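Papillomavirus transcription factor E2 (PDB 1QQH) probably regulates viral gene transcription through this N-terminal activation domain of the human papillomavirus type 18 E2 factor. Local coordinates at residues Y66-Y74 against D82-H90. The protein carries 1 engineered substitution. Sequence-based numbering, arbitrary orientation.
Sequences YVAWDSVYY and DKTATCVSH
Lys83 lays its aliphatic chain along one face of the Tyr73 ring, its CG over the face and 4.2 Å from the ring centroid, a CH-pi contact in the antiparallel beta hairpin formed by strands 63-75 and 81-89. The two side chains belong to a non-hydrogen-bonded pair and point the same way. With CG anti to the backbone N (chi1 171°) and the chain extended beyond it, Lys83 runs outward beside the ring, bringing CE to 3.5 Å from Tyr73 OH. Tyr73 OH hydrogen-bonds to Glu25 OE1 and Lys83 NZ forms a salt bridge with Glu25 OE2, tying the hairpin to the N-terminal part of the chain; NZ also bonds to Thr142 O and Ser144 OG.

On the sheet face that carries Tyr74, Asp82 and Thr84, Asp82 CB makes a second CH-pi contact, 3.9 Å from the Tyr74 ring centroid, while Thr84 CG2 approaches the ring edge near its plane. Tyr74 chi1 of 64° sets CG between the backbone N and the carbonyl carbon, turning the ring toward Asp82; its hydroxyl bonds to Glu98 N.

The ladder is regular here: Val72 and Thr84 exchange two backbone hydrogen bonds, as do Tyr74 and Asp82. The chain turns a corner at Asp70. On its other edge, toward strand 45-56, Asp70 and Ser71 together face Lys47 as a classic beta bulge. Across the hairpin, Ala85 CA makes a CA-H...O contact with Asp70 O (3.5 Å), and Thr86 N reaches Trp69 O in a weak bond, 3.3 Å long and bent to 124°. A water lies within bonding range of both Trp69 O and Thr86 O and can donate to either.

Side chains take over the contact at this end. Thr86 splits its branches: OG1 lies against Val72 CG2, hydrogen-bonds with Tyr104 OH and is 3.0 Å from Trp69 O, where any bond is weak and unsettled, whereas CG2 packs against Ala68 CB, and the same methyl meets Val88 CG2 at 3.7 Å.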
loop_
_atom_site.group_PDB
_atom_site.type_symbol
_atom_site.label_atom_id
_atom_site.label_comp_id
_atom_site.label_asym_id
_atom_site.label_seq_id
_atom_site.Cartn_x
_atom_site.Cartn_y
_atom_site.Cartn_z
ATOM N N TYR A 66 4.810 1.966 -25.017
ATOM C CA TYR A 66 3.834 1.319 -24.151
ATOM C C TYR A 66 4.552 0.610 -23.027
ATOM O O TYR A 66 5.743 0.310 -23.126
ATOM C CB TYR A 66 2.989 0.304 -24.907
ATOM C CG TYR A 66 2.317 0.882 -26.108
ATOM C CD1 TYR A 66 2.987 0.956 -27.330
ATOM C CD2 TYR A 66 1.036 1.415 -26.021
ATOM C CE1 TYR A 66 2.408 1.545 -28.421
ATOM C CE2 TYR A 66 0.442 2.014 -27.124
ATOM C CZ TYR A 66 1.143 2.073 -28.315
ATOM O OH TYR A 66 0.600 2.684 -29.405
ATOM N N VAL A 67 3.823 0.332 -21.956
ATOM C CA VAL A 67 4.420 -0.334 -20.814
ATOM C C VAL A 67 3.962 -1.771 -20.694
ATOM O O VAL A 67 2.763 -2.052 -20.632
ATOM C CB VAL A 67 4.088 0.399 -19.490
ATOM C CG1 VAL A 67 4.674 -0.374 -18.303
ATOM C CG2 VAL A 67 4.649 1.810 -19.522
ATOM N N ALA A 68 4.934 -2.676 -20.676
ATOM C CA ALA A 68 4.669 -4.101 -20.519
ATOM C C ALA A 68 5.085 -4.423 -19.086
ATOM O O ALA A 68 6.254 -4.292 -18.729
ATOM C CB ALA A 68 5.504 -4.900 -21.498
ATOM N N TRP A 69 4.129 -4.836 -18.270
ATOM C CA TRP A 69 4.404 -5.142 -16.872
ATOM C C TRP A 69 5.048 -6.509 -16.640
ATOM O O TRP A 69 4.532 -7.529 -17.084
ATOM C CB TRP A 69 3.106 -5.028 -16.083
ATOM C CG TRP A 69 2.431 -3.696 -16.292
ATOM C CD1 TRP A 69 1.381 -3.422 -17.125
ATOM C CD2 TRP A 69 2.790 -2.451 -15.677
ATOM N NE1 TRP A 69 1.066 -2.088 -17.063
ATOM C CE2 TRP A 69 1.916 -1.468 -16.185
ATOM C CE3 TRP A 69 3.767 -2.073 -14.744
ATOM C CZ2 TRP A 69 1.991 -0.130 -15.796
ATOM C CZ3 TRP A 69 3.840 -0.740 -14.355
ATOM C CH2 TRP A 69 2.954 0.215 -14.882
ATOM N N ASP A 70 6.187 -6.531 -15.949
ATOM C CA ASP A 70 6.871 -7.800 -15.675
ATOM C C ASP A 70 5.931 -8.756 -14.959
ATOM O O ASP A 70 5.950 -9.959 -15.204
ATOM C CB ASP A 70 8.114 -7.594 -14.806
ATOM C CG ASP A 70 9.313 -7.086 -15.595
ATOM O OD1 ASP A 70 9.325 -7.213 -16.836
ATOM O OD2 ASP A 70 10.260 -6.572 -14.965
ATOM N N SER A 71 5.097 -8.214 -14.079
ATOM C CA SER A 71 4.169 -9.039 -13.331
ATOM C C SER A 71 2.778 -8.451 -13.310
ATOM O O SER A 71 2.592 -7.305 -12.933
ATOM C CB SER A 71 4.668 -9.212 -11.896
ATOM O OG SER A 71 5.969 -9.776 -11.884
ATOM N N VAL A 72 1.800 -9.251 -13.715
ATOM C CA VAL A 72 0.412 -8.823 -13.724
ATOM C C VAL A 72 -0.356 -9.670 -12.724
ATOM O O VAL A 72 -0.274 -10.905 -12.748
ATOM C CB VAL A 72 -0.215 -9.001 -15.116
ATOM C CG1 VAL A 72 -1.712 -8.697 -15.055
ATOM C CG2 VAL A 72 0.482 -8.087 -16.116
ATOM N N TYR A 73 -1.087 -9.003 -11.838
ATOM C CA TYR A 73 -1.873 -9.682 -10.818
ATOM C C TYR A 73 -3.350 -9.512 -11.115
ATOM O O TYR A 73 -3.897 -8.411 -11.025
ATOM C CB TYR A 73 -1.561 -9.119 -9.424
ATOM C CG TYR A 73 -0.102 -9.212 -9.031
ATOM C CD1 TYR A 73 0.869 -8.503 -9.727
ATOM C CD2 TYR A 73 0.310 -10.032 -7.981
ATOM C CE1 TYR A 73 2.221 -8.604 -9.392
ATOM C CE2 TYR A 73 1.655 -10.145 -7.638
ATOM C CZ TYR A 73 2.607 -9.430 -8.347
ATOM O OH TYR A 73 3.940 -9.537 -8.031
ATOM N N TYR A 74 -3.993 -10.613 -11.484
ATOM C CA TYR A 74 -5.411 -10.587 -11.788
ATOM C C TYR A 74 -6.121 -11.502 -10.810
ATOM O O TYR A 74 -5.494 -12.346 -10.167
ATOM C CB TYR A 74 -5.648 -11.052 -13.226
ATOM C CG TYR A 74 -5.264 -12.489 -13.491
ATOM C CD1 TYR A 74 -6.204 -13.511 -13.368
ATOM C CD2 TYR A 74 -3.966 -12.827 -13.888
ATOM C CE1 TYR A 74 -5.872 -14.836 -13.641
ATOM C CE2 TYR A 74 -3.617 -14.157 -14.164
ATOM C CZ TYR A 74 -4.579 -15.156 -14.042
ATOM O OH TYR A 74 -4.270 -16.466 -14.340
ATOM N N ASP A 82 -3.914 -14.396 -8.992
ATOM C CA ASP A 82 -2.854 -15.105 -9.695
ATOM C C ASP A 82 -1.872 -14.073 -10.222
ATOM O O ASP A 82 -2.220 -12.912 -10.412
ATOM C CB ASP A 82 -3.407 -15.936 -10.854
ATOM C CG ASP A 82 -4.137 -17.174 -10.382
ATOM O OD1 ASP A 82 -3.615 -17.865 -9.473
ATOM O OD2 ASP A 82 -5.225 -17.464 -10.922
ATOM N N LYS A 83 -0.646 -14.513 -10.457
ATOM C CA LYS A 83 0.417 -13.646 -10.937
ATOM C C LYS A 83 0.991 -14.214 -12.238
ATOM O O LYS A 83 1.303 -15.404 -12.321
ATOM C CB LYS A 83 1.495 -13.560 -9.851
ATOM C CG LYS A 83 2.783 -12.884 -10.232
ATOM C CD LYS A 83 3.761 -12.976 -9.073
ATOM C CE LYS A 83 5.138 -12.478 -9.450
ATOM N NZ LYS A 83 6.069 -12.580 -8.298
ATOM N N THR A 84 1.107 -13.369 -13.255
ATOM C CA THR A 84 1.642 -13.809 -14.534
ATOM C C THR A 84 2.406 -12.699 -15.246
ATOM O O THR A 84 2.413 -11.547 -14.812
ATOM C CB THR A 84 0.528 -14.330 -15.464
ATOM O OG1 THR A 84 1.121 -14.914 -16.629
ATOM C CG2 THR A 84 -0.398 -13.199 -15.882
ATOM N N ALA A 85 3.065 -13.051 -16.338
ATOM C CA ALA A 85 3.846 -12.071 -17.082
ATOM C C ALA A 85 3.050 -11.398 -18.185
ATOM O O ALA A 85 1.995 -11.879 -18.601
ATOM C CB ALA A 85 5.073 -12.739 -17.692
ATOM N N THR A 86 3.561 -10.267 -18.647
ATOM C CA THR A 86 2.917 -9.579 -19.745
ATOM C C THR A 86 3.623 -10.099 -20.983
ATOM O O THR A 86 4.843 -10.248 -20.990
ATOM C CB THR A 86 3.107 -8.055 -19.673
ATOM O OG1 THR A 86 2.115 -7.493 -18.809
ATOM C CG2 THR A 86 2.977 -7.439 -21.059
ATOM N N CYS A 87 2.856 -10.402 -22.018
ATOM C CA CYS A 87 3.439 -10.885 -23.250
ATOM C C CYS A 87 3.367 -9.807 -24.310
ATOM O O CYS A 87 2.336 -9.158 -24.488
ATOM C CB CYS A 87 2.720 -12.138 -23.729
ATOM S SG CYS A 87 3.010 -13.550 -22.666
ATOM N N VAL A 88 4.482 -9.629 -25.001
ATOM C CA VAL A 88 4.616 -8.636 -26.049
ATOM C C VAL A 88 4.699 -9.303 -27.420
ATOM O O VAL A 88 5.720 -9.897 -27.760
ATOM C CB VAL A 88 5.900 -7.798 -25.833
ATOM C CG1 VAL A 88 6.011 -6.722 -26.890
ATOM C CG2 VAL A 88 5.898 -7.192 -24.435
ATOM N N SER A 89 3.631 -9.203 -28.205
ATOM C CA SER A 89 3.626 -9.780 -29.549
ATOM C C SER A 89 3.403 -8.652 -30.549
ATOM O O SER A 89 3.197 -7.509 -30.159
ATOM C CB SER A 89 2.497 -10.791 -29.700
ATOM O OG SER A 89 1.242 -10.132 -29.695
ATOM N N HIS A 90 3.434 -8.982 -31.835
ATOM C CA HIS A 90 3.216 -7.986 -32.878
ATOM C C HIS A 90 1.758 -7.528 -32.816
ATOM O O HIS A 90 1.433 -6.419 -33.221
ATOM C CB HIS A 90 3.537 -8.583 -34.252
ATOM C CG HIS A 90 3.410 -7.608 -35.382
ATOM N ND1 HIS A 90 2.246 -7.455 -36.105
ATOM C CD2 HIS A 90 4.289 -6.713 -35.890
ATOM C CE1 HIS A 90 2.415 -6.506 -37.010
ATOM N NE2 HIS A 90 3.645 -6.039 -36.900
HETATM O O HOH W 1 6.211 -9.156 -19.122
#